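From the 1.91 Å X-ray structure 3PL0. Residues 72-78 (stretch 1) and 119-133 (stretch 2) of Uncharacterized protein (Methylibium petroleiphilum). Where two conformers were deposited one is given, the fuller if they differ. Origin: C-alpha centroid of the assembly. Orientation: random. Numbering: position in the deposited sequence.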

# COMPACT_ATOMS: atom_id res chain seq x y z
N CYS A 72 -13.10 -1.72 -1.65
CA CYS A 72 -12.75 -3.11 -1.90
C CYS A 72 -13.24 -3.58 -3.26
O CYS A 72 -14.23 -3.05 -3.83
CB CYS A 72 -13.31 -4.01 -0.80
SG CYS A 72 -12.75 -3.58 0.89
N PHE A 73 -12.56 -4.60 -3.76
CA PHE A 73 -12.75 -5.08 -5.08
C PHE A 73 -12.51 -6.57 -5.11
O PHE A 73 -11.91 -7.13 -4.19
CB PHE A 73 -11.77 -4.39 -6.03
CG PHE A 73 -11.78 -2.90 -5.93
CD1 PHE A 73 -11.07 -2.26 -4.91
CD2 PHE A 73 -12.49 -2.13 -6.83
CE1 PHE A 73 -11.09 -0.88 -4.79
CE2 PHE A 73 -12.51 -0.74 -6.71
CZ PHE A 73 -11.80 -0.11 -5.68
N MSE A 74 -13.01 -7.18 -6.18
CA MSE A 74 -12.67 -8.56 -6.52
C MSE A 74 -12.19 -8.61 -7.97
O MSE A 74 -12.83 -8.04 -8.89
CB MSE A 74 -13.84 -9.54 -6.30
CG MSE A 74 -13.46 -11.04 -6.36
SE MSE A 74 -14.93 -12.22 -5.74
CE MSE A 74 -16.16 -11.89 -7.25
N GLN A 75 -11.05 -9.26 -8.13
CA GLN A 75 -10.45 -9.44 -9.41
C GLN A 75 -10.56 -10.90 -9.75
O GLN A 75 -10.20 -11.74 -8.95
CB GLN A 75 -8.99 -9.07 -9.39
CG GLN A 75 -8.31 -9.27 -10.74
CD GLN A 75 -6.84 -8.87 -10.75
OE1 GLN A 75 -6.24 -8.72 -9.70
NE2 GLN A 75 -6.25 -8.74 -11.94
N THR A 76 -11.09 -11.18 -10.93
CA THR A 76 -11.05 -12.51 -11.51
C THR A 76 -9.96 -12.55 -12.57
O THR A 76 -9.85 -11.66 -13.40
CB THR A 76 -12.44 -12.89 -12.10
OG1 THR A 76 -13.45 -12.60 -11.12
CG2 THR A 76 -12.51 -14.37 -12.52
N LEU A 77 -9.13 -13.58 -12.54
CA LEU A 77 -8.00 -13.67 -13.45
C LEU A 77 -8.28 -14.23 -14.85
O LEU A 77 -7.69 -13.73 -15.82
CB LEU A 77 -6.89 -14.48 -12.78
CG LEU A 77 -6.29 -13.68 -11.62
CD1 LEU A 77 -5.51 -14.60 -10.75
CD2 LEU A 77 -5.41 -12.53 -12.15
N GLN A 78 -9.11 -15.26 -14.96
CA GLN A 78 -9.44 -15.85 -16.26
C GLN A 78 -10.90 -16.25 -16.24
O GLN A 78 -11.30 -17.12 -15.48
CB GLN A 78 -8.56 -17.08 -16.57
CG GLN A 78 -7.08 -16.77 -16.87
CD GLN A 78 -6.87 -15.91 -18.10
OE1 GLN A 78 -7.83 -15.42 -18.71
NE2 GLN A 78 -5.61 -15.72 -18.48
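Stretch 2, residues 119-133: SWSALLVALGELFAK

Stretch 1 enters as an extended β-strand, already under way before Cys72, and residues 119-133 form an α-helix that also begins earlier in the chain. The helix is held by i to i+4 hydrogen bonds, from Leu123 N to Ser119 O (2.9 Å) through Ala132 N to Gly128 O (3.0 Å); at Lys133 N the bonds to Glu129 O (3.4 Å) and Leu130 O (3.0 Å) are weak. Strand and helix run in broadly the same sense, their N-to-C directions 55° apart (signed crossing angle -55°), and their axes approach to 9.4 Å. In register, Gln75 CA lies 7.1 Å from Val125 CA, and Leu77 CA 6.9 Å from Glu129 CA. Strand alternation sets the contact: Phe73 and Gln75 point their CA-to-CB bonds toward the helix, while Met74 (selenomethionine) and Thr76 make no contact with it. Together the stretches bury 342 Å².

Phe73 packs against Trp120 and Leu124, one helical turn apart. Leu124 CD2 sits over one face of its ring, 4.0 Å from the centroid in a CH-pi contact, and Phe73 CZ comes within 3.3 Å of Trp120 NE1; the two rings meet obliquely, planes at 51°. Two residues along the strand, the fully extended Gln75 side chain (chi1 and chi2 both t) reaches the helix backbone. Its NE2 donates a hydrogen bond to Val125 O (3.0 Å, 153°), a carbonyl that also accepts from Glu129 N (2.9 Å). Gln75 OE1 lies 3.2 Å from Gly128 CA, in space that a side chain at Gly128 would invade: an ideal CB would fall 1.6 Å from OE1. This oxygen is buried without a hydrogen-bond partner. Leu77 closes the contact through its tip, with CD1 3.3 Å from Ala132 CB and CD2 4.1 Å from Glu129 CG.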

# COMPACT_ATOMS: atom_id res chain seq x y z
N SER A 119 -6.46 4.52 -15.12
CA SER A 119 -5.27 4.13 -14.41
C SER A 119 -5.58 3.31 -13.16
O SER A 119 -4.78 2.47 -12.76
CB SER A 119 -4.45 5.37 -14.02
OG SER A 119 -5.19 6.27 -13.21
N TRP A 120 -6.70 3.59 -12.52
CA TRP A 120 -7.08 2.83 -11.32
C TRP A 120 -7.20 1.33 -11.62
O TRP A 120 -6.53 0.51 -11.00
CB TRP A 120 -8.38 3.36 -10.71
CG TRP A 120 -8.78 2.63 -9.43
CD1 TRP A 120 -9.73 1.64 -9.30
CD2 TRP A 120 -8.20 2.79 -8.13
NE1 TRP A 120 -9.78 1.20 -7.99
CE2 TRP A 120 -8.85 1.90 -7.25
CE3 TRP A 120 -7.21 3.64 -7.62
CZ2 TRP A 120 -8.54 1.82 -5.89
CZ3 TRP A 120 -6.89 3.56 -6.26
CH2 TRP A 120 -7.54 2.65 -5.42
N SER A 121 -8.05 0.99 -12.59
CA SER A 121 -8.16 -0.43 -13.02
C SER A 121 -6.85 -1.01 -13.55
O SER A 121 -6.51 -2.13 -13.20
CB SER A 121 -9.27 -0.62 -14.06
OG SER A 121 -10.53 -0.44 -13.45
N ALA A 122 -6.10 -0.25 -14.34
CA ALA A 122 -4.84 -0.71 -14.90
C ALA A 122 -3.88 -1.11 -13.76
O ALA A 122 -3.25 -2.18 -13.81
CB ALA A 122 -4.20 0.38 -15.80
N LEU A 123 -3.85 -0.28 -12.73
CA LEU A 123 -3.03 -0.51 -11.55
C LEU A 123 -3.46 -1.80 -10.83
O LEU A 123 -2.67 -2.71 -10.70
CB LEU A 123 -3.14 0.66 -10.57
CG LEU A 123 -2.23 0.58 -9.32
CD1 LEU A 123 -0.69 0.49 -9.72
CD2 LEU A 123 -2.51 1.73 -8.40
N LEU A 124 -4.70 -1.86 -10.35
CA LEU A 124 -5.11 -3.03 -9.58
C LEU A 124 -5.00 -4.34 -10.36
O LEU A 124 -4.64 -5.36 -9.79
CB LEU A 124 -6.50 -2.89 -8.99
CG LEU A 124 -6.63 -2.08 -7.71
CD1 LEU A 124 -6.08 -0.61 -7.86
CD2 LEU A 124 -8.13 -2.12 -7.26
N VAL A 125 -5.34 -4.32 -11.64
CA VAL A 125 -5.34 -5.52 -12.45
C VAL A 125 -3.93 -6.04 -12.70
O VAL A 125 -3.67 -7.23 -12.53
CB VAL A 125 -6.10 -5.29 -13.79
CG1 VAL A 125 -5.83 -6.43 -14.83
CG2 VAL A 125 -7.61 -5.19 -13.51
N ALA A 126 -3.02 -5.15 -13.11
CA ALA A 126 -1.65 -5.54 -13.49
C ALA A 126 -0.94 -6.15 -12.30
O ALA A 126 -0.24 -7.17 -12.44
CB ALA A 126 -0.84 -4.31 -14.02
N LEU A 127 -1.15 -5.55 -11.13
CA LEU A 127 -0.53 -6.05 -9.91
C LEU A 127 -1.13 -7.41 -9.50
O LEU A 127 -0.41 -8.31 -9.07
CB LEU A 127 -0.65 -5.04 -8.76
CG LEU A 127 0.09 -3.70 -8.94
CD1 LEU A 127 -0.36 -2.81 -7.81
CD2 LEU A 127 1.62 -3.93 -8.94
N GLY A 128 -2.43 -7.56 -9.65
CA GLY A 128 -3.08 -8.88 -9.42
C GLY A 128 -2.57 -9.97 -10.33
O GLY A 128 -2.38 -11.13 -9.90
N GLU A 129 -2.36 -9.63 -11.61
CA GLU A 129 -1.88 -10.58 -12.60
C GLU A 129 -0.46 -11.00 -12.27
O GLU A 129 -0.10 -12.18 -12.34
CB GLU A 129 -1.94 -9.97 -14.01
CG GLU A 129 -3.32 -10.03 -14.65
CD GLU A 129 -3.45 -9.12 -15.88
OE1 GLU A 129 -2.53 -8.32 -16.14
OE2 GLU A 129 -4.50 -9.18 -16.60
N LEU A 130 0.34 -10.02 -11.86
CA LEU A 130 1.74 -10.29 -11.44
C LEU A 130 1.79 -11.19 -10.21
O LEU A 130 2.42 -12.27 -10.22
CB LEU A 130 2.42 -8.97 -11.19
CG LEU A 130 3.92 -9.00 -10.81
CD1 LEU A 130 4.57 -7.64 -11.02
CD2 LEU A 130 4.07 -9.37 -9.34
N PHE A 131 1.05 -10.80 -9.18
CA PHE A 131 1.01 -11.57 -7.94
C PHE A 131 0.51 -13.02 -8.13
O PHE A 131 1.05 -13.94 -7.54
CB PHE A 131 0.17 -10.85 -6.89
CG PHE A 131 0.79 -9.58 -6.33
CD1 PHE A 131 2.15 -9.50 -6.05
CD2 PHE A 131 0.00 -8.51 -6.02
CE1 PHE A 131 2.70 -8.37 -5.50
CE2 PHE A 131 0.55 -7.38 -5.49
CZ PHE A 131 1.89 -7.30 -5.22
N ALA A 132 -0.49 -13.22 -8.98
CA ALA A 132 -0.99 -14.58 -9.28
C ALA A 132 0.03 -15.47 -9.95
O ALA A 132 -0.08 -16.70 -9.84
CB ALA A 132 -2.26 -14.51 -10.16
N LYS A 133 1.02 -14.89 -10.63
CA LYS A 133 2.12 -15.68 -11.19
C LYS A 133 3.03 -16.24 -10.13
O LYS A 133 3.68 -17.24 -10.38
CB LYS A 133 2.96 -14.89 -12.20
CG LYS A 133 2.23 -14.47 -13.46
CD LYS A 133 2.04 -15.65 -14.44